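Local coordinates for structural polyprotein, VP2 (PDB 5CDD), which probably serves as a structural component of the virus shell, as the VP2 part of the structural polyprotein folded into a picornavirus-like capsid domain, at residues L93-Y98 against G118-E123; S107-S112 against Q156-P161. All blocks are in the same frame, centred on the assembly; numbering follows the deposited sequence.

Contact 1 of 2, residues L93-Y98 against G118-E123; sequences LAYSPY and GYPGVE
Pro120 O is approached by two groups of the facing strand. Tyr95 N donates a hydrogen bond to it at 3.1 Å, the donor lying nearly on the extension of the carbonyl bond (C=O...N 172°), and Ala94 CA adds a CA-H...O contact to Pro120 O, also at 3.1 Å. At the other end of the pairing, Leu93 N donates to Val122 O at 2.9 Å with an N-H...O angle of 174°. The return bond from Val122 N to Leu93 O is less certain, because that oxygen is modelled too close to Gly121. Between them Ala94 and Gly121 form a non-hydrogen-bonded pair, their CA atoms 3.8 Å apart. The short strand segments 93-97 and 121-123 run antiparallel, at 171°; the order 47-51, 155-161, 90-97, 121-125 across the sheet is that of C, H, E and F in a viral jelly roll, which makes them E and F. On the face bearing Leu93, Tyr95 and Val122, Pro120 CB lies over the Tyr95 ring, 4.0 Å from its centroid, a CH-pi contact. The same ring touches Met134 and Ile136, and its OH is hydrogen-bonded to Trp192 NE1 of a neighbouring chain. On the face bearing Ala94, the Tyr119 ring turns its edge to strand 93-97: Tyr119 CE2 comes to 3.4 Å from Ser96 OG, which is hydrogen-bonded to Asp99, while Tyr119 CD2 comes to 3.7 Å from Tyr95 O, in the ring plane.

Contact 2 of 2, residues S107-S112 against Q156-P161; sequences SVLQTS and QLYLFP
Leu109 CD2 serves two aromatic rings at once. It meets the edge of Phe160 nearly in the ring plane, 3.5 Å from CZ, and also stands 4.3 Å above the plane of Tyr158, displaced toward the rim. The close side of the contact is completed by Val108, whose CG1 comes to 3.5 Å from Tyr158 CE2, the two side chains sliding past each other in opposite directions. Other approaches are looser: Val108 CG2 stays 4.2 Å from Phe160 CE2, and Leu109 CD1, on the one touching residue that is partly exposed, is 3.8 Å from Tyr158 OH. Every close pair is between side-chain atoms, and the nearest CA atoms, those of Val108 and Tyr158, are 9.2 Å apart. The contact lays the loop between strands E and F on strand H of the jelly roll, against the sheet face from which Tyr158 and Phe160 project; Val116 of helix 113-116 also touches Val108 and Phe160. No hydrogen bond crosses between the segments, so apolar burial carries the direct association, while Asp99, hydrogen-bonded to Val108 N and Ser107 OG and weakly to Tyr158 OH, lets polar atoms of both segments meet through a third residue.

From the N-terminal side, strand 90-97 comes first, and contact 1 closes the loop that leaves it and returns at 118-123. That loop contains residues 107-112, which contact 2 joins to the later strand 155-161. The four segments therefore alternate along the chain, and the two closures cross rather than nest. Their centres lie 8 Å apart, with strand 90-97 between strands 121-125 and 155-161 in the same sheet. Probable backbone hydrogen bonds join the contacts directly, Ser96 N to Gln156 O at 2.8 Å and Ala94 O to Tyr158 N at 2.9 Å. Tyr119 also touches Val108, linking the loop's returning end to its middle.

Contact 1 of 2, residues L93-Y98 against G118-E123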
# COMPACT_ATOMS: atom_id res chain seq x y z
N LEU C 93 -29.56 31.70 -45.69
CA LEU C 93 -29.33 32.79 -44.75
C LEU C 93 -28.35 32.31 -43.69
O LEU C 93 -28.68 31.45 -42.88
CB LEU C 93 -30.64 33.21 -44.09
CG LEU C 93 -30.57 34.39 -43.11
CD1 LEU C 93 -30.22 35.67 -43.87
CD2 LEU C 93 -31.91 34.55 -42.41
N ALA C 94 -27.13 32.85 -43.71
CA ALA C 94 -26.11 32.46 -42.76
C ALA C 94 -25.46 33.67 -42.09
O ALA C 94 -25.53 34.78 -42.61
CB ALA C 94 -25.05 31.62 -43.45
N TYR C 95 -24.83 33.44 -40.94
CA TYR C 95 -24.16 34.52 -40.22
C TYR C 95 -22.71 34.15 -39.96
O TYR C 95 -22.35 32.97 -39.95
CB TYR C 95 -24.89 34.82 -38.90
CG TYR C 95 -24.74 33.79 -37.81
CD1 TYR C 95 -23.57 33.71 -37.05
CD2 TYR C 95 -25.77 32.90 -37.52
CE1 TYR C 95 -23.44 32.78 -36.02
CE2 TYR C 95 -25.65 31.96 -36.50
CZ TYR C 95 -24.48 31.91 -35.75
OH TYR C 95 -24.35 30.99 -34.74
N SER C 96 -21.87 35.16 -39.76
CA SER C 96 -20.45 34.95 -39.51
C SER C 96 -19.90 35.93 -38.48
O SER C 96 -19.76 37.12 -38.76
CB SER C 96 -19.68 35.10 -40.83
OG SER C 96 -18.29 34.94 -40.63
N PRO C 97 -19.60 35.45 -37.27
CA PRO C 97 -19.06 36.31 -36.21
C PRO C 97 -17.74 36.97 -36.60
O PRO C 97 -16.82 36.30 -37.06
CB PRO C 97 -18.88 35.34 -35.04
CG PRO C 97 -19.96 34.33 -35.27
CD PRO C 97 -19.86 34.09 -36.76
N TYR C 98 -17.67 38.29 -36.43
CA TYR C 98 -16.46 39.04 -36.76
C TYR C 98 -15.92 38.69 -38.14
O TYR C 98 -14.71 38.63 -38.35
CB TYR C 98 -15.37 38.75 -35.71
CG TYR C 98 -15.72 39.24 -34.33
CD1 TYR C 98 -15.53 40.57 -33.97
CD2 TYR C 98 -16.28 38.38 -33.39
CE1 TYR C 98 -15.88 41.04 -32.70
CE2 TYR C 98 -16.64 38.83 -32.12
CZ TYR C 98 -16.43 40.16 -31.78
OH TYR C 98 -16.78 40.61 -30.53
N GLY C 118 -21.48 26.00 -45.53
CA GLY C 118 -21.09 25.28 -44.33
C GLY C 118 -21.26 26.11 -43.07
O GLY C 118 -21.20 25.58 -41.96
N TYR C 119 -21.45 27.41 -43.24
CA TYR C 119 -21.63 28.31 -42.11
C TYR C 119 -22.99 28.09 -41.45
O TYR C 119 -23.87 27.44 -42.01
CB TYR C 119 -21.52 29.77 -42.56
CG TYR C 119 -20.11 30.29 -42.67
CD1 TYR C 119 -19.21 29.75 -43.59
CD2 TYR C 119 -19.66 31.32 -41.85
CE1 TYR C 119 -17.91 30.23 -43.69
CE2 TYR C 119 -18.36 31.81 -41.94
CZ TYR C 119 -17.49 31.26 -42.86
OH TYR C 119 -16.20 31.73 -42.94
N PRO C 120 -23.17 28.63 -40.23
CA PRO C 120 -24.45 28.48 -39.52
C PRO C 120 -25.53 29.22 -40.29
O PRO C 120 -25.45 30.43 -40.49
CB PRO C 120 -24.17 29.14 -38.17
CG PRO C 120 -22.69 28.97 -38.00
CD PRO C 120 -22.17 29.28 -39.37
N GLY C 121 -26.55 28.49 -40.75
CA GLY C 121 -27.60 29.15 -41.49
C GLY C 121 -28.84 28.31 -41.70
O GLY C 121 -28.95 27.20 -41.19
N VAL C 122 -29.78 28.86 -42.46
CA VAL C 122 -31.04 28.18 -42.75
C VAL C 122 -31.40 28.38 -44.23
O VAL C 122 -31.10 29.42 -44.81
CB VAL C 122 -32.17 28.73 -41.85
CG1 VAL C 122 -32.32 30.23 -42.05
CG2 VAL C 122 -33.47 28.01 -42.15
N GLU C 123 -32.03 27.37 -44.82
CA GLU C 123 -32.44 27.41 -46.22
C GLU C 123 -33.80 28.08 -46.39
O GLU C 123 -34.61 28.13 -45.46
CB GLU C 123 -32.52 26.00 -46.80
CG GLU C 123 -31.18 25.33 -47.05
CD GLU C 123 -31.35 23.91 -47.55
OE1 GLU C 123 -31.80 23.05 -46.77
OE2 GLU C 123 -31.04 23.65 -48.74

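Contact 2 of 2, residues S107-S112 against Q156-P161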
# COMPACT_ATOMS: atom_id res chain seq x y z
N SER C 107 -12.87 34.75 -44.20
CA SER C 107 -14.18 35.36 -44.39
C SER C 107 -15.09 34.43 -45.18
O SER C 107 -14.63 33.64 -46.01
CB SER C 107 -14.04 36.70 -45.12
OG SER C 107 -15.32 37.26 -45.37
N VAL C 108 -16.39 34.54 -44.94
CA VAL C 108 -17.37 33.70 -45.63
C VAL C 108 -17.45 34.05 -47.12
O VAL C 108 -17.82 33.21 -47.94
CB VAL C 108 -18.77 33.85 -45.00
CG1 VAL C 108 -19.24 35.29 -45.09
CG2 VAL C 108 -19.76 32.92 -45.69
N LEU C 109 -17.10 35.28 -47.45
CA LEU C 109 -17.14 35.74 -48.84
C LEU C 109 -15.89 35.34 -49.63
O LEU C 109 -15.84 35.51 -50.85
CB LEU C 109 -17.29 37.27 -48.87
CG LEU C 109 -18.51 37.84 -48.14
CD1 LEU C 109 -18.46 39.35 -48.15
CD2 LEU C 109 -19.79 37.34 -48.81
N GLN C 110 -14.90 34.80 -48.93
CA GLN C 110 -13.65 34.39 -49.57
C GLN C 110 -13.50 32.88 -49.66
O GLN C 110 -12.38 32.37 -49.74
CB GLN C 110 -12.46 34.96 -48.80
CG GLN C 110 -12.44 36.48 -48.72
CD GLN C 110 -12.33 37.13 -50.08
OE1 GLN C 110 -11.38 36.88 -50.82
NE2 GLN C 110 -13.30 37.97 -50.41
N THR C 111 -14.62 32.16 -49.65
CA THR C 111 -14.56 30.70 -49.72
C THR C 111 -15.50 30.13 -50.78
O THR C 111 -16.34 30.84 -51.34
CB THR C 111 -14.89 30.06 -48.35
OG1 THR C 111 -14.76 28.64 -48.44
CG2 THR C 111 -16.30 30.42 -47.92
N SER C 112 -15.36 28.83 -51.05
CA SER C 112 -16.17 28.14 -52.04
C SER C 112 -17.64 28.12 -51.66
O SER C 112 -18.02 28.52 -50.56
CB SER C 112 -15.68 26.70 -52.20
OG SER C 112 -15.80 25.99 -50.97
N GLN C 156 -21.91 39.33 -38.74
CA GLN C 156 -22.40 39.77 -40.04
C GLN C 156 -23.43 38.77 -40.56
O GLN C 156 -23.20 37.56 -40.53
CB GLN C 156 -21.25 39.88 -41.04
CG GLN C 156 -20.15 40.83 -40.62
CD GLN C 156 -20.68 42.22 -40.33
OE1 GLN C 156 -21.33 42.84 -41.17
NE2 GLN C 156 -20.41 42.71 -39.13
N LEU C 157 -24.56 39.27 -41.03
CA LEU C 157 -25.62 38.42 -41.56
C LEU C 157 -25.64 38.54 -43.08
O LEU C 157 -25.56 39.64 -43.62
CB LEU C 157 -26.97 38.83 -40.98
CG LEU C 157 -28.17 37.95 -41.36
CD1 LEU C 157 -27.89 36.51 -40.99
CD2 LEU C 157 -29.41 38.46 -40.65
N TYR C 158 -25.75 37.41 -43.76
CA TYR C 158 -25.76 37.39 -45.22
C TYR C 158 -26.91 36.57 -45.81
O TYR C 158 -27.37 35.60 -45.21
CB TYR C 158 -24.44 36.83 -45.75
CG TYR C 158 -23.22 37.68 -45.46
CD1 TYR C 158 -23.01 38.88 -46.14
CD2 TYR C 158 -22.28 37.29 -44.51
CE1 TYR C 158 -21.89 39.67 -45.88
CE2 TYR C 158 -21.16 38.07 -44.24
CZ TYR C 158 -20.97 39.25 -44.93
OH TYR C 158 -19.86 40.03 -44.67
N LEU C 159 -27.37 36.97 -46.99
CA LEU C 159 -28.44 36.27 -47.70
C LEU C 159 -27.89 35.91 -49.09
O LEU C 159 -27.76 36.77 -49.96
CB LEU C 159 -29.67 37.16 -47.85
CG LEU C 159 -30.87 36.53 -48.57
CD1 LEU C 159 -31.31 35.28 -47.84
CD2 LEU C 159 -32.00 37.54 -48.64
N PHE C 160 -27.56 34.64 -49.27
CA PHE C 160 -26.99 34.15 -50.52
C PHE C 160 -27.96 33.32 -51.36
O PHE C 160 -28.81 32.61 -50.82
CB PHE C 160 -25.76 33.28 -50.24
CG PHE C 160 -24.65 33.99 -49.53
CD1 PHE C 160 -23.86 34.93 -50.20
CD2 PHE C 160 -24.36 33.70 -48.20
CE1 PHE C 160 -22.80 35.56 -49.56
CE2 PHE C 160 -23.30 34.32 -47.55
CZ PHE C 160 -22.52 35.25 -48.23
N PRO C 161 -27.85 33.41 -52.69
CA PRO C 161 -28.71 32.65 -53.59
C PRO C 161 -28.00 31.34 -53.92
O PRO C 161 -26.97 31.34 -54.60
CB PRO C 161 -28.83 33.55 -54.83
CG PRO C 161 -28.35 34.91 -54.35
CD PRO C 161 -27.25 34.55 -53.41